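Local coordinates for protein isomaltodextranase (Arthrobacter globiformis, PDB 5AWO) that hydrolyses alpha-1,6-glucosidic linkages in polysaccharides, removing successive isomaltose units from the non-reducing chain ends, at residues 19-27 with 509-517; 546-557 with 580-591. All coordinates share one frame; numbering follows the deposited sequence.

Interaction 1: 19-27 with 509-517; sequences APPLRLASR and SGSADPLVT
The guanidinium of R23 has the backbone of S511 over one face, with S511 C 3.8 Å above the plane and off-centre, nearer the group's margin, while the carboxylate of D513 comes to its edge, the two planes turned 55° apart. There NH2 makes a salt bridge to OD1 of D513 (2.8 Å), met on the syn side, a little out of both planes, and NE adds a weak bond to the same oxygen. Water 3 lies in the guanidinium plane and links NH2 to the carbonyl of G510. The bend at chi3 (-67°) turns the NE/NH2 edge back to the carboxylate that R23 N already holds: R23 N reaches D513 OD2 at 2.7 Å from above the carboxylate plane, and D513 N returns a nearly straight bond to R23 O. Here the irregular linker between strand 17-18, an edge strand of the CBM35 beta sandwich, and helix 30-34 lies across the loop leading into strand 515-522; further on, R27 reaches D262, probably the catalytic proton donor. Water 1 bridges the carbonyls of R23 and D513. Next to these polar links, L24 CD2 meets L515 CD2 at 3.6 Å, the side chains crossing at about a right angle, and L22 CD1 lies 4.0 Å from L515 CB.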
ATOM      1  N   ALA A  19       5.580  18.842 -23.131  1.00 32.45           N
ATOM      2  CA  ALA A  19       5.614  17.404 -23.358  1.00 31.63           C
ATOM      3  C   ALA A  19       4.222  16.832 -23.150  1.00 28.63           C
ATOM      4  O   ALA A  19       3.443  17.375 -22.376  1.00 29.32           O
ATOM      5  CB  ALA A  19       6.601  16.743 -22.402  1.00 30.66           C
ATOM      6  N   PRO A  20       3.905  15.727 -23.831  1.00 28.89           N
ATOM      7  CA  PRO A  20       2.657  15.046 -23.517  1.00 28.10           C
ATOM      8  C   PRO A  20       2.729  14.326 -22.157  1.00 26.15           C
ATOM      9  O   PRO A  20       3.829  14.117 -21.640  1.00 25.89           O
ATOM     10  CB  PRO A  20       2.492  14.035 -24.648  1.00 29.88           C
ATOM     11  CG  PRO A  20       3.825  13.908 -25.296  1.00 29.64           C
ATOM     12  CD  PRO A  20       4.731  14.987 -24.796  1.00 29.75           C
ATOM     13  N   PRO A  21       1.566  13.971 -21.590  1.00 24.35           N
ATOM     14  CA  PRO A  21       1.591  13.222 -20.321  1.00 24.34           C
ATOM     15  C   PRO A  21       2.249  11.859 -20.479  1.00 24.62           C
ATOM     16  O   PRO A  21       2.195  11.242 -21.540  1.00 25.75           O
ATOM     17  CB  PRO A  21       0.108  13.102 -19.963  1.00 24.28           C
ATOM     18  CG  PRO A  21      -0.610  13.172 -21.264  1.00 24.79           C
ATOM     19  CD  PRO A  21       0.191  14.143 -22.091  1.00 25.20           C
ATOM     20  N   LEU A  22       2.886  11.390 -19.405  1.00 22.65           N
ATOM     21  CA  LEU A  22       3.384  10.019 -19.344  1.00 22.99           C
ATOM     22  C   LEU A  22       2.198   9.049 -19.307  1.00 20.39           C
ATOM     23  O   LEU A  22       1.146   9.381 -18.761  1.00 22.74           O
ATOM     24  CB  LEU A  22       4.203   9.836 -18.062  1.00 22.46           C
ATOM     25  CG  LEU A  22       5.512  10.609 -17.937  1.00 24.08           C
ATOM     26  CD1 LEU A  22       6.215  10.195 -16.656  1.00 25.65           C
ATOM     27  CD2 LEU A  22       6.423  10.378 -19.132  1.00 24.85           C
ATOM     28  N   ARG A  23       2.365   7.886 -19.917  1.00 21.88           N
ATOM     29  CA  ARG A  23       1.413   6.792 -19.823  1.00 21.95           C
ATOM     30  C   ARG A  23       1.612   6.050 -18.495  1.00 21.55           C
ATOM     31  O   ARG A  23       2.725   5.587 -18.207  1.00 21.96           O
ATOM     32  CB  ARG A  23       1.627   5.789 -20.952  1.00 24.30           C
ATOM     33  CG  ARG A  23       1.320   6.335 -22.348  1.00 26.80           C
ATOM     34  CD  ARG A  23       1.690   5.306 -23.392  1.00 29.79           C
ATOM     35  NE  ARG A  23       3.140   5.111 -23.429  1.00 32.64           N
ATOM     36  CZ  ARG A  23       3.769   4.107 -24.029  1.00 35.84           C
ATOM     37  NH1 ARG A  23       3.091   3.152 -24.662  1.00 38.40           N
ATOM     38  NH2 ARG A  23       5.097   4.051 -23.984  1.00 39.36           N
ATOM     39  N   LEU A  24       0.527   5.924 -17.746  1.00 20.92           N
ATOM     40  CA  LEU A  24       0.570   5.288 -16.417  1.00 20.43           C
ATOM     41  C   LEU A  24       0.028   3.872 -16.435  1.00 21.43           C
ATOM     42  O   LEU A  24      -0.775   3.511 -17.289  1.00 23.02           O
ATOM     43  CB  LEU A  24      -0.236   6.124 -15.437  1.00 21.40           C
ATOM     44  CG  LEU A  24       0.207   7.601 -15.299  1.00 22.32           C
ATOM     45  CD1 LEU A  24      -0.624   8.335 -14.268  1.00 23.65           C
ATOM     46  CD2 LEU A  24       1.671   7.688 -14.940  1.00 22.04           C
ATOM     47  N   ALA A  25       0.467   3.077 -15.453  1.00 20.13           N
ATOM     48  CA  ALA A  25       0.020   1.714 -15.276  1.00 19.98           C
ATOM     49  C   ALA A  25      -0.492   1.446 -13.844  1.00 17.95           C
ATOM     50  O   ALA A  25      -0.633   0.289 -13.454  1.00 18.55           O
ATOM     51  CB  ALA A  25       1.133   0.749 -15.638  1.00 20.90           C
ATOM     52  N   SER A  26      -0.764   2.502 -13.084  1.00 16.91           N
ATOM     53  CA  SER A  26      -1.332   2.348 -11.745  1.00 16.84           C
ATOM     54  C   SER A  26      -2.617   3.131 -11.596  1.00 16.84           C
ATOM     55  O   SER A  26      -2.861   4.098 -12.334  1.00 17.48           O
ATOM     56  CB  SER A  26      -0.321   2.790 -10.690  1.00 17.00           C
ATOM     57  OG  SER A  26      -0.183   4.206 -10.645  1.00 17.22           O
ATOM     58  N   ARG A  27      -3.458   2.715 -10.660  1.00 16.01           N
ATOM     59  CA  ARG A  27      -4.684   3.434 -10.353  1.00 16.20           C
ATOM     60  C   ARG A  27      -4.412   4.859  -9.925  1.00 17.08           C
ATOM     61  O   ARG A  27      -5.199   5.762 -10.220  1.00 18.43           O
ATOM     62  CB  ARG A  27      -5.468   2.686  -9.266  1.00 15.84           C
ATOM     63  CG  ARG A  27      -6.601   3.454  -8.611  1.00 16.64           C
ATOM     64  CD  ARG A  27      -7.391   2.536  -7.690  1.00 16.34           C
ATOM     65  NE  ARG A  27      -7.920   3.189  -6.516  1.00 16.44           N
ATOM     66  CZ  ARG A  27      -9.118   3.748  -6.395  1.00 15.29           C
ATOM     67  NH1 ARG A  27      -9.473   4.284  -5.265  1.00 15.52           N
ATOM     68  NH2 ARG A  27      -9.976   3.787  -7.431  1.00 16.38           N
ATOM     69  N   SER A 509       9.207  -0.843 -21.989  1.00 38.88           N
ATOM     70  CA  SER A 509       9.150  -2.192 -22.563  1.00 44.01           C
ATOM     71  C   SER A 509       7.759  -2.574 -23.072  1.00 45.27           C
ATOM     72  O   SER A 509       7.642  -3.469 -23.913  1.00 46.81           O
ATOM     73  CB  SER A 509       9.622  -3.235 -21.544  1.00 46.16           C
ATOM     74  OG  SER A 509      11.013  -3.110 -21.301  1.00 48.43           O
ATOM     75  N   GLY A 510       6.717  -1.912 -22.561  1.00 46.33           N
ATOM     76  CA  GLY A 510       5.339  -2.196 -22.964  1.00 45.08           C
ATOM     77  C   GLY A 510       4.486  -0.946 -23.115  1.00 43.97           C
ATOM     78  O   GLY A 510       4.811  -0.057 -23.901  1.00 45.45           O
ATOM     79  N   SER A 511       3.394  -0.881 -22.354  1.00 42.09           N
ATOM     80  CA  SER A 511       2.413   0.196 -22.476  1.00 41.29           C
ATOM     81  C   SER A 511       2.562   1.300 -21.422  1.00 37.97           C
ATOM     82  O   SER A 511       1.752   2.230 -21.380  1.00 38.62           O
ATOM     83  CB  SER A 511       1.004  -0.386 -22.390  1.00 42.24           C
ATOM     84  OG  SER A 511       0.762  -0.900 -21.091  1.00 46.43           O
ATOM     85  N   ALA A 512       3.569   1.193 -20.559  1.00 32.34           N
ATOM     86  CA  ALA A 512       3.808   2.210 -19.537  1.00 28.48           C
ATOM     87  C   ALA A 512       5.161   2.887 -19.745  1.00 25.25           C
ATOM     88  O   ALA A 512       6.089   2.305 -20.296  1.00 27.44           O
ATOM     89  CB  ALA A 512       3.751   1.596 -18.145  1.00 28.52           C
ATOM     90  N   ASP A 513       5.249   4.114 -19.278  1.00 23.69           N
ATOM     91  CA  ASP A 513       6.487   4.859 -19.292  1.00 22.96           C
ATOM     92  C   ASP A 513       7.189   4.736 -17.936  1.00 21.56           C
ATOM     93  O   ASP A 513       6.580   4.989 -16.900  1.00 21.79           O
ATOM     94  CB  ASP A 513       6.195   6.319 -19.595  1.00 22.91           C
ATOM     95  CG  ASP A 513       5.607   6.512 -20.990  1.00 23.04           C
ATOM     96  OD1 ASP A 513       5.973   5.720 -21.881  1.00 23.76           O
ATOM     97  OD2 ASP A 513       4.749   7.402 -21.140  1.00 23.32           O
ATOM     98  N   PRO A 514       8.474   4.391 -17.938  1.00 20.02           N
ATOM     99  CA  PRO A 514       9.171   4.327 -16.634  1.00 20.47           C
ATOM    100  C   PRO A 514       9.229   5.680 -15.959  1.00 21.33           C
ATOM    101  O   PRO A 514       9.389   6.713 -16.622  1.00 21.27           O
ATOM    102  CB  PRO A 514      10.574   3.850 -16.991  1.00 21.64           C
ATOM    103  CG  PRO A 514      10.615   3.608 -18.440  1.00 22.87           C
ATOM    104  CD  PRO A 514       9.365   4.103 -19.076  1.00 21.65           C
ATOM    105  N   LEU A 515       9.082   5.694 -14.636  1.00 19.37           N
ATOM    106  CA  LEU A 515       9.042   6.942 -13.903  1.00 19.01           C
ATOM    107  C   LEU A 515       9.483   6.770 -12.450  1.00 19.54           C
ATOM    108  O   LEU A 515       9.525   5.648 -11.922  1.00 19.86           O
ATOM    109  CB  LEU A 515       7.637   7.582 -13.966  1.00 19.67           C
ATOM    110  CG  LEU A 515       6.454   6.760 -13.392  1.00 20.31           C
ATOM    111  CD1 LEU A 515       6.338   6.840 -11.860  1.00 20.66           C
ATOM    112  CD2 LEU A 515       5.119   7.139 -14.039  1.00 21.53           C
ATOM    113  N   VAL A 516       9.769   7.908 -11.841  1.00 18.73           N
ATOM    114  CA  VAL A 516      10.064   8.032 -10.409  1.00 18.79           C
ATOM    115  C   VAL A 516       9.234   9.159  -9.858  1.00 19.86           C
ATOM    116  O   VAL A 516       9.108  10.228 -10.475  1.00 19.86           O
ATOM    117  CB  VAL A 516      11.550   8.324 -10.133  1.00 19.26           C
ATOM    118  CG1 VAL A 516      11.823   8.456  -8.637  1.00 20.14           C
ATOM    119  CG2 VAL A 516      12.418   7.239 -10.728  1.00 20.10           C
ATOM    120  N   THR A 517       8.627   8.933  -8.696  1.00 18.09           N
ATOM    121  CA  THR A 517       7.797   9.932  -8.042  1.00 17.74           C
ATOM    122  C   THR A 517       8.330  10.268  -6.661  1.00 18.08           C
ATOM    123  O   THR A 517       8.610   9.368  -5.840  1.00 18.42           O
ATOM    124  CB  THR A 517       6.321   9.480  -7.933  1.00 18.07           C
ATOM    125  OG1 THR A 517       5.785   9.293  -9.259  1.00 18.12           O
ATOM    126  CG2 THR A 517       5.468  10.445  -7.169  1.00 18.08           C
TER
HETATM  127  O   HOH W   1       4.096   4.520 -16.073  1.00 22.52           O
HETATM  128  O   HOH W   2       4.654   8.129 -23.750  1.00 27.73           O
HETATM  129  O   HOH W   3       7.059   2.011 -24.667  1.00 49.87           O

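Interaction 2: 546-557 with 580-591; sequences VTAEKADRSTVD and ITLDAGLNLVTI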
ATOM      1  N   VAL A 546       8.951  15.908 -16.899  1.00 27.66           N
ATOM      2  CA  VAL A 546       8.843  16.260 -15.478  1.00 28.13           C
ATOM      3  C   VAL A 546       7.537  16.993 -15.228  1.00 31.60           C
ATOM      4  O   VAL A 546       7.205  17.951 -15.939  1.00 31.60           O
ATOM      5  CB  VAL A 546      10.020  17.127 -14.982  1.00 27.60           C
ATOM      6  CG1 VAL A 546       9.829  17.531 -13.517  1.00 28.41           C
ATOM      7  CG2 VAL A 546      11.344  16.395 -15.165  1.00 27.24           C
ATOM      8  N   THR A 547       6.782  16.524 -14.233  1.00 28.15           N
ATOM      9  CA  THR A 547       5.594  17.212 -13.782  1.00 28.48           C
ATOM     10  C   THR A 547       5.631  17.469 -12.278  1.00 28.70           C
ATOM     11  O   THR A 547       6.379  16.814 -11.526  1.00 28.30           O
ATOM     12  CB  THR A 547       4.294  16.437 -14.095  1.00 28.04           C
ATOM     13  OG1 THR A 547       4.304  15.133 -13.464  1.00 28.64           O
ATOM     14  CG2 THR A 547       4.089  16.266 -15.574  1.00 29.30           C
ATOM     15  N   ALA A 548       4.839  18.452 -11.867  1.00 28.70           N
ATOM     16  CA  ALA A 548       4.407  18.604 -10.479  1.00 26.61           C
ATOM     17  C   ALA A 548       2.886  18.626 -10.431  1.00 26.46           C
ATOM     18  O   ALA A 548       2.230  19.221 -11.303  1.00 25.58           O
ATOM     19  CB  ALA A 548       4.996  19.861  -9.856  1.00 26.78           C
ATOM     20  N   GLU A 549       2.312  17.951  -9.419  1.00 22.77           N
ATOM     21  CA  GLU A 549       0.883  17.792  -9.269  1.00 22.33           C
ATOM     22  C   GLU A 549       0.493  17.853  -7.793  1.00 20.50           C
ATOM     23  O   GLU A 549       1.325  17.539  -6.901  1.00 21.81           O
ATOM     24  CB  GLU A 549       0.428  16.426  -9.807  1.00 22.43           C
ATOM     25  CG  GLU A 549       0.581  16.270 -11.314  1.00 22.92           C
ATOM     26  CD  GLU A 549       0.185  14.897 -11.840  1.00 24.91           C
ATOM     27  OE1 GLU A 549      -0.082  13.978 -11.018  1.00 23.19           O
ATOM     28  OE2 GLU A 549       0.140  14.708 -13.075  1.00 24.70           O
ATOM     29  N   LYS A 550      -0.759  18.210  -7.549  1.00 20.62           N
ATOM     30  CA  LYS A 550      -1.324  18.091  -6.213  0.50 19.64           C
ATOM     31  C   LYS A 550      -1.619  16.618  -5.981  1.00 19.35           C
ATOM     32  O   LYS A 550      -1.541  15.808  -6.913  1.00 18.27           O
ATOM     33  CB  LYS A 550      -2.615  18.889  -6.068  0.50 19.29           C
ATOM     34  CG  LYS A 550      -2.492  20.373  -6.385  0.50 18.76           C
ATOM     35  CD  LYS A 550      -3.841  21.042  -6.242  0.50 18.57           C
ATOM     36  CE  LYS A 550      -4.173  21.387  -4.796  0.50 17.89           C
ATOM     37  NZ  LYS A 550      -3.343  22.504  -4.258  0.50 17.15           N
ATOM     38  N   ALA A 551      -1.962  16.273  -4.747  1.00 19.40           N
ATOM     39  CA  ALA A 551      -2.302  14.873  -4.416  1.00 19.65           C
ATOM     40  C   ALA A 551      -3.464  14.348  -5.252  1.00 19.36           C
ATOM     41  O   ALA A 551      -3.485  13.163  -5.603  1.00 18.03           O
ATOM     42  CB  ALA A 551      -2.583  14.725  -2.939  1.00 19.97           C
ATOM     43  N   ASP A 552      -4.395  15.228  -5.641  1.00 19.60           N
ATOM     44  CA  ASP A 552      -5.539  14.828  -6.486  1.00 20.32           C
ATOM     45  C   ASP A 552      -5.232  14.737  -7.993  1.00 20.30           C
ATOM     46  O   ASP A 552      -6.150  14.543  -8.801  1.00 21.70           O
ATOM     47  CB  ASP A 552      -6.769  15.724  -6.219  1.00 22.00           C
ATOM     48  CG  ASP A 552      -6.725  17.037  -6.961  1.00 24.41           C
ATOM     49  OD1 ASP A 552      -5.645  17.423  -7.449  1.00 21.49           O
ATOM     50  OD2 ASP A 552      -7.833  17.650  -7.050  1.00 26.94           O
ATOM     51  N   ARG A 553      -3.955  14.863  -8.340  1.00 19.41           N
ATOM     52  CA  ARG A 553      -3.412  14.770  -9.714  1.00 19.48           C
ATOM     53  C   ARG A 553      -3.486  16.087 -10.498  1.00 20.64           C
ATOM     54  O   ARG A 553      -2.928  16.141 -11.586  1.00 22.79           O
ATOM     55  CB  ARG A 553      -4.033  13.641 -10.563  1.00 20.18           C
ATOM     56  CG  ARG A 553      -3.789  12.236 -10.014  1.00 20.51           C
ATOM     57  CD  ARG A 553      -4.592  11.224 -10.806  1.00 23.65           C
ATOM     58  NE  ARG A 553      -6.004  11.521 -10.686  1.00 26.50           N
ATOM     59  CZ  ARG A 553      -6.709  11.397  -9.564  1.00 28.82           C
ATOM     60  NH1 ARG A 553      -6.145  10.942  -8.441  1.00 29.79           N
ATOM     61  NH2 ARG A 553      -8.002  11.715  -9.575  1.00 31.60           N
ATOM     62  N   SER A 554      -4.093  17.113  -9.927  1.00 20.57           N
ATOM     63  CA  SER A 554      -4.183  18.425 -10.616  1.00 22.18           C
ATOM     64  C   SER A 554      -2.781  18.909 -10.958  1.00 22.80           C
ATOM     65  O   SER A 554      -1.881  18.928 -10.124  1.00 21.26           O
ATOM     66  CB  SER A 554      -4.864  19.455  -9.721  1.00 23.44           C
ATOM     67  OG  SER A 554      -6.230  19.115  -9.408  1.00 26.54           O
ATOM     68  N   THR A 555      -2.576  19.354 -12.201  1.00 25.27           N
ATOM     69  CA  THR A 555      -1.267  19.789 -12.648  1.00 26.34           C
ATOM     70  C   THR A 555      -0.808  21.150 -12.035  1.00 28.22           C
ATOM     71  O   THR A 555      -1.557  22.127 -12.096  1.00 33.49           O
ATOM     72  CB  THR A 555      -1.268  19.834 -14.191  1.00 28.73           C
ATOM     73  OG1 THR A 555      -1.487  18.504 -14.696  1.00 28.04           O
ATOM     74  CG2 THR A 555       0.017  20.340 -14.714  1.00 28.00           C
ATOM     75  N   VAL A 556       0.380  21.174 -11.426  1.00 28.07           N
ATOM     76  CA  VAL A 556       1.043  22.379 -10.852  1.00 29.49           C
ATOM     77  C   VAL A 556       2.096  22.896 -11.843  1.00 29.99           C
ATOM     78  O   VAL A 556       2.295  24.118 -11.988  1.00 26.73           O
ATOM     79  CB  VAL A 556       1.778  22.075  -9.493  1.00 30.18           C
ATOM     80  CG1 VAL A 556       2.492  23.306  -8.928  1.00 31.69           C
ATOM     81  CG2 VAL A 556       0.807  21.576  -8.448  1.00 31.76           C
ATOM     82  N   ASP A 557       2.818  21.967 -12.459  1.00 31.05           N
ATOM     83  CA  ASP A 557       3.798  22.294 -13.487  1.00 31.35           C
ATOM     84  C   ASP A 557       3.900  21.201 -14.529  1.00 34.81           C
ATOM     85  O   ASP A 557       3.505  20.046 -14.294  1.00 31.12           O
ATOM     86  CB  ASP A 557       5.165  22.524 -12.873  1.00 32.87           C
ATOM     87  CG  ASP A 557       6.077  23.355 -13.765  1.00 34.03           C
ATOM     88  OD1 ASP A 557       5.662  23.683 -14.909  1.00 35.38           O
ATOM     89  OD2 ASP A 557       7.181  23.697 -13.308  1.00 31.99           O
ATOM     90  N   ILE A 580      11.024  24.681 -11.145  1.00 33.42           N
ATOM     91  CA  ILE A 580       9.765  23.980 -11.078  1.00 32.34           C
ATOM     92  C   ILE A 580       8.811  24.817 -10.237  1.00 31.47           C
ATOM     93  O   ILE A 580       9.211  25.363  -9.207  1.00 34.10           O
ATOM     94  CB  ILE A 580       9.991  22.550 -10.521  1.00 30.90           C
ATOM     95  CG1 ILE A 580       8.752  21.687 -10.720  1.00 30.29           C
ATOM     96  CG2 ILE A 580      10.419  22.591  -9.059  1.00 31.12           C
ATOM     97  CD1 ILE A 580       9.012  20.211 -10.467  1.00 29.46           C
ATOM     98  N   THR A 581       7.579  24.972 -10.697  1.00 32.45           N
ATOM     99  CA  THR A 581       6.569  25.673  -9.926  1.00 34.07           C
ATOM    100  C   THR A 581       5.945  24.669  -8.958  1.00 34.79           C
ATOM    101  O   THR A 581       5.239  23.769  -9.406  1.00 38.04           O
ATOM    102  CB  THR A 581       5.519  26.410 -10.815  1.00 35.94           C
ATOM    103  OG1 THR A 581       4.863  25.524 -11.745  1.00 39.10           O
ATOM    104  CG2 THR A 581       6.219  27.509 -11.619  1.00 35.27           C
ATOM    105  N   LEU A 582       6.264  24.819  -7.661  1.00 32.55           N
ATOM    106  CA  LEU A 582       5.668  24.009  -6.558  1.00 31.55           C
ATOM    107  C   LEU A 582       4.722  24.869  -5.726  1.00 30.73           C
ATOM    108  O   LEU A 582       4.949  26.073  -5.542  1.00 30.16           O
ATOM    109  CB  LEU A 582       6.754  23.417  -5.644  1.00 33.33           C
ATOM    110  CG  LEU A 582       7.883  22.636  -6.292  1.00 33.32           C
ATOM    111  CD1 LEU A 582       8.965  22.322  -5.278  1.00 35.07           C
ATOM    112  CD2 LEU A 582       7.370  21.369  -6.965  1.00 34.12           C
ATOM    113  N   ASP A 583       3.645  24.264  -5.228  1.00 29.27           N
ATOM    114  CA  ASP A 583       2.658  24.969  -4.423  1.00 29.68           C
ATOM    115  C   ASP A 583       2.958  24.712  -2.950  1.00 31.40           C
ATOM    116  O   ASP A 583       3.737  23.820  -2.632  1.00 31.66           O
ATOM    117  CB  ASP A 583       1.212  24.553  -4.803  1.00 27.90           C
ATOM    118  CG  ASP A 583       0.694  25.231  -6.091  1.00 31.48           C
ATOM    119  OD1 ASP A 583       1.362  26.151  -6.589  1.00 30.48           O
ATOM    120  OD2 ASP A 583      -0.416  24.878  -6.617  1.00 28.24           O
ATOM    121  N   ALA A 584       2.393  25.534  -2.061  1.00 31.19           N
ATOM    122  CA  ALA A 584       2.573  25.357  -0.626  1.00 32.06           C
ATOM    123  C   ALA A 584       2.053  23.973  -0.257  1.00 29.92           C
ATOM    124  O   ALA A 584       0.995  23.589  -0.703  1.00 28.89           O
ATOM    125  CB  ALA A 584       1.790  26.396   0.161  1.00 32.77           C
ATOM    126  N   GLY A 585       2.796  23.267   0.567  1.00 32.05           N
ATOM    127  CA  GLY A 585       2.357  21.977   1.064  1.00 29.91           C
ATOM    128  C   GLY A 585       2.804  20.904   0.109  1.00 27.31           C
ATOM    129  O   GLY A 585       3.896  20.987  -0.430  1.00 27.08           O
ATOM    130  N   LEU A 586       1.939  19.912  -0.101  1.00 27.73           N
ATOM    131  CA  LEU A 586       2.341  18.654  -0.713  1.00 25.74           C
ATOM    132  C   LEU A 586       2.280  18.716  -2.231  1.00 24.19           C
ATOM    133  O   LEU A 586       1.233  19.002  -2.799  1.00 24.88           O
ATOM    134  CB  LEU A 586       1.430  17.515  -0.233  1.00 24.30           C
ATOM    135  CG  LEU A 586       1.693  16.132  -0.863  1.00 23.19           C
ATOM    136  CD1 LEU A 586       3.075  15.574  -0.542  1.00 21.64           C
ATOM    137  CD2 LEU A 586       0.603  15.176  -0.399  1.00 22.95           C
ATOM    138  N   ASN A 587       3.400  18.376  -2.855  1.00 23.05           N
ATOM    139  CA  ASN A 587       3.470  18.235  -4.299  1.00 24.64           C
ATOM    140  C   ASN A 587       4.047  16.873  -4.622  1.00 21.92           C
ATOM    141  O   ASN A 587       4.965  16.411  -3.933  1.00 21.66           O
ATOM    142  CB  ASN A 587       4.386  19.316  -4.919  1.00 27.58           C
ATOM    143  CG  ASN A 587       3.876  20.721  -4.680  1.00 30.68           C
ATOM    144  OD1 ASN A 587       3.083  21.266  -5.476  1.00 32.31           O
ATOM    145  ND2 ASN A 587       4.285  21.297  -3.556  1.00 30.22           N
ATOM    146  N   LEU A 588       3.544  16.257  -5.683  1.00 21.60           N
ATOM    147  CA  LEU A 588       4.163  15.062  -6.234  1.00 20.35           C
ATOM    148  C   LEU A 588       4.960  15.444  -7.467  1.00 19.94           C
ATOM    149  O   LEU A 588       4.374  15.942  -8.447  1.00 22.00           O
ATOM    150  CB  LEU A 588       3.114  14.008  -6.584  1.00 19.30           C
ATOM    151  CG  LEU A 588       2.364  13.341  -5.418  1.00 19.56           C
ATOM    152  CD1 LEU A 588       3.340  12.762  -4.400  1.00 19.52           C
ATOM    153  CD2 LEU A 588       1.378  14.259  -4.721  1.00 20.57           C
ATOM    154  N   VAL A 589       6.266  15.250  -7.411  1.00 20.49           N
ATOM    155  CA  VAL A 589       7.151  15.573  -8.527  1.00 21.39           C
ATOM    156  C   VAL A 589       7.527  14.252  -9.154  1.00 22.39           C
ATOM    157  O   VAL A 589       8.193  13.417  -8.518  1.00 21.74           O
ATOM    158  CB  VAL A 589       8.392  16.366  -8.061  1.00 23.30           C
ATOM    159  CG1 VAL A 589       9.331  16.633  -9.229  1.00 24.30           C
ATOM    160  CG2 VAL A 589       7.969  17.685  -7.425  1.00 23.29           C
ATOM    161  N   THR A 590       7.075  14.054 -10.387  1.00 20.26           N
ATOM    162  CA  THR A 590       7.297  12.839 -11.144  1.00 21.11           C
ATOM    163  C   THR A 590       8.166  13.122 -12.365  1.00 23.41           C
ATOM    164  O   THR A 590       7.885  14.057 -13.134  1.00 25.69           O
ATOM    165  CB  THR A 590       5.956  12.193 -11.526  1.00 21.50           C
ATOM    166  OG1 THR A 590       5.290  11.783 -10.308  1.00 21.41           O
ATOM    167  CG2 THR A 590       6.112  10.992 -12.438  1.00 20.31           C
ATOM    168  N   ILE A 591       9.191  12.303 -12.522  1.00 22.28           N
ATOM    169  CA  ILE A 591      10.129  12.343 -13.654  1.00 22.36           C
ATOM    170  C   ILE A 591      10.108  10.985 -14.325  1.00 23.47           C
ATOM    171  O   ILE A 591      10.276   9.968 -13.653  1.00 22.53           O
ATOM    172  CB  ILE A 591      11.573  12.739 -13.230  1.00 23.98           C
ATOM    173  CG1 ILE A 591      12.533  12.658 -14.427  1.00 24.51           C
ATOM    174  CG2 ILE A 591      12.088  11.888 -12.065  1.00 23.62           C
ATOM    175  CD1 ILE A 591      13.872  13.356 -14.207  1.00 25.13           C
TER
HETATM  176  O   HOH W   4       3.435  14.892 -10.841  1.00 22.90           O
HETATM  177  O   HOH W   5       2.582  12.274 -10.175  1.00 20.96           O
HETATM  178  O   HOH W   6      -1.452  18.010  -2.711  1.00 24.84           O
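Two neighbouring strands of the carbohydrate-binding module and a classic beta bulge beside them illustrate how a sandwich is stitched both within a sheet and across it. Strand 546-549 runs antiparallel to 585-591, with T547-T590 and E549-L588 as hydrogen-bonded pairs; T547 N meets T590 O at 2.9 Å, and L588 N approaches E549 O in the carbonyl plane. The T547 and T590 side chains run alongside each other on one face of the sheet. Water 4 joins T547 OG1 to L588 O, water 5 joins T590 OG1 to E549 OE1, T590 OG1 is also hydrogen-bonded to T517 OG1, and E549 forms a salt bridge with R33. On the face carrying V546 and A548, I580 CD1 packs 4.1 Å from A548 CB and from V546 CG1, while L582 CD2 touches A548 CB. Beyond the E549-L588 pair, L588 CD2 rests 3.7 Å from A551 CA in the type I turn 550-553.

At the bulge, A548 O accepts from both V556 N and D557 N on the same face of its plane. With CG swung opposite the backbone N (chi1 -158°), D557 sends OD2 to T581 N (2.9 Å, 169°), which meets it from above the carboxylate plane. T581 OG1 donates to V556 O at 2.9 Å. An alanine at D557 would probably leave T581 N without this acceptor, the bulge then held to strand 580-582 chiefly by the T581 OG1 bond. Antiparallel pairing in one sheet, with apolar residues facing the other, is characteristic of the CBM35 beta sandwich.

Overall arrangement
From the N terminus, strand 17-18 joins one edge of a CBM35 sheet before the chain leaves through 19-27 for the catalytic barrel. Interaction 1 closes the long loop that follows, 481 residues spanning the barrel and the next beta domain, when the chain returns at 509-517. Interaction 2 comes later and in series, neither nested nor crossing; it closes a short loop of 22 residues within the module. The two meet where strands 515-522 and 585-592 adjoin: V516 pairs with I591 through the backbone, and T517 OG1 lies 2.7 Å from T590 OG1. One contact thus ties the linker to the module; the other pairs neighbouring strands of one sheet and joins it to strand 574-582 of the second.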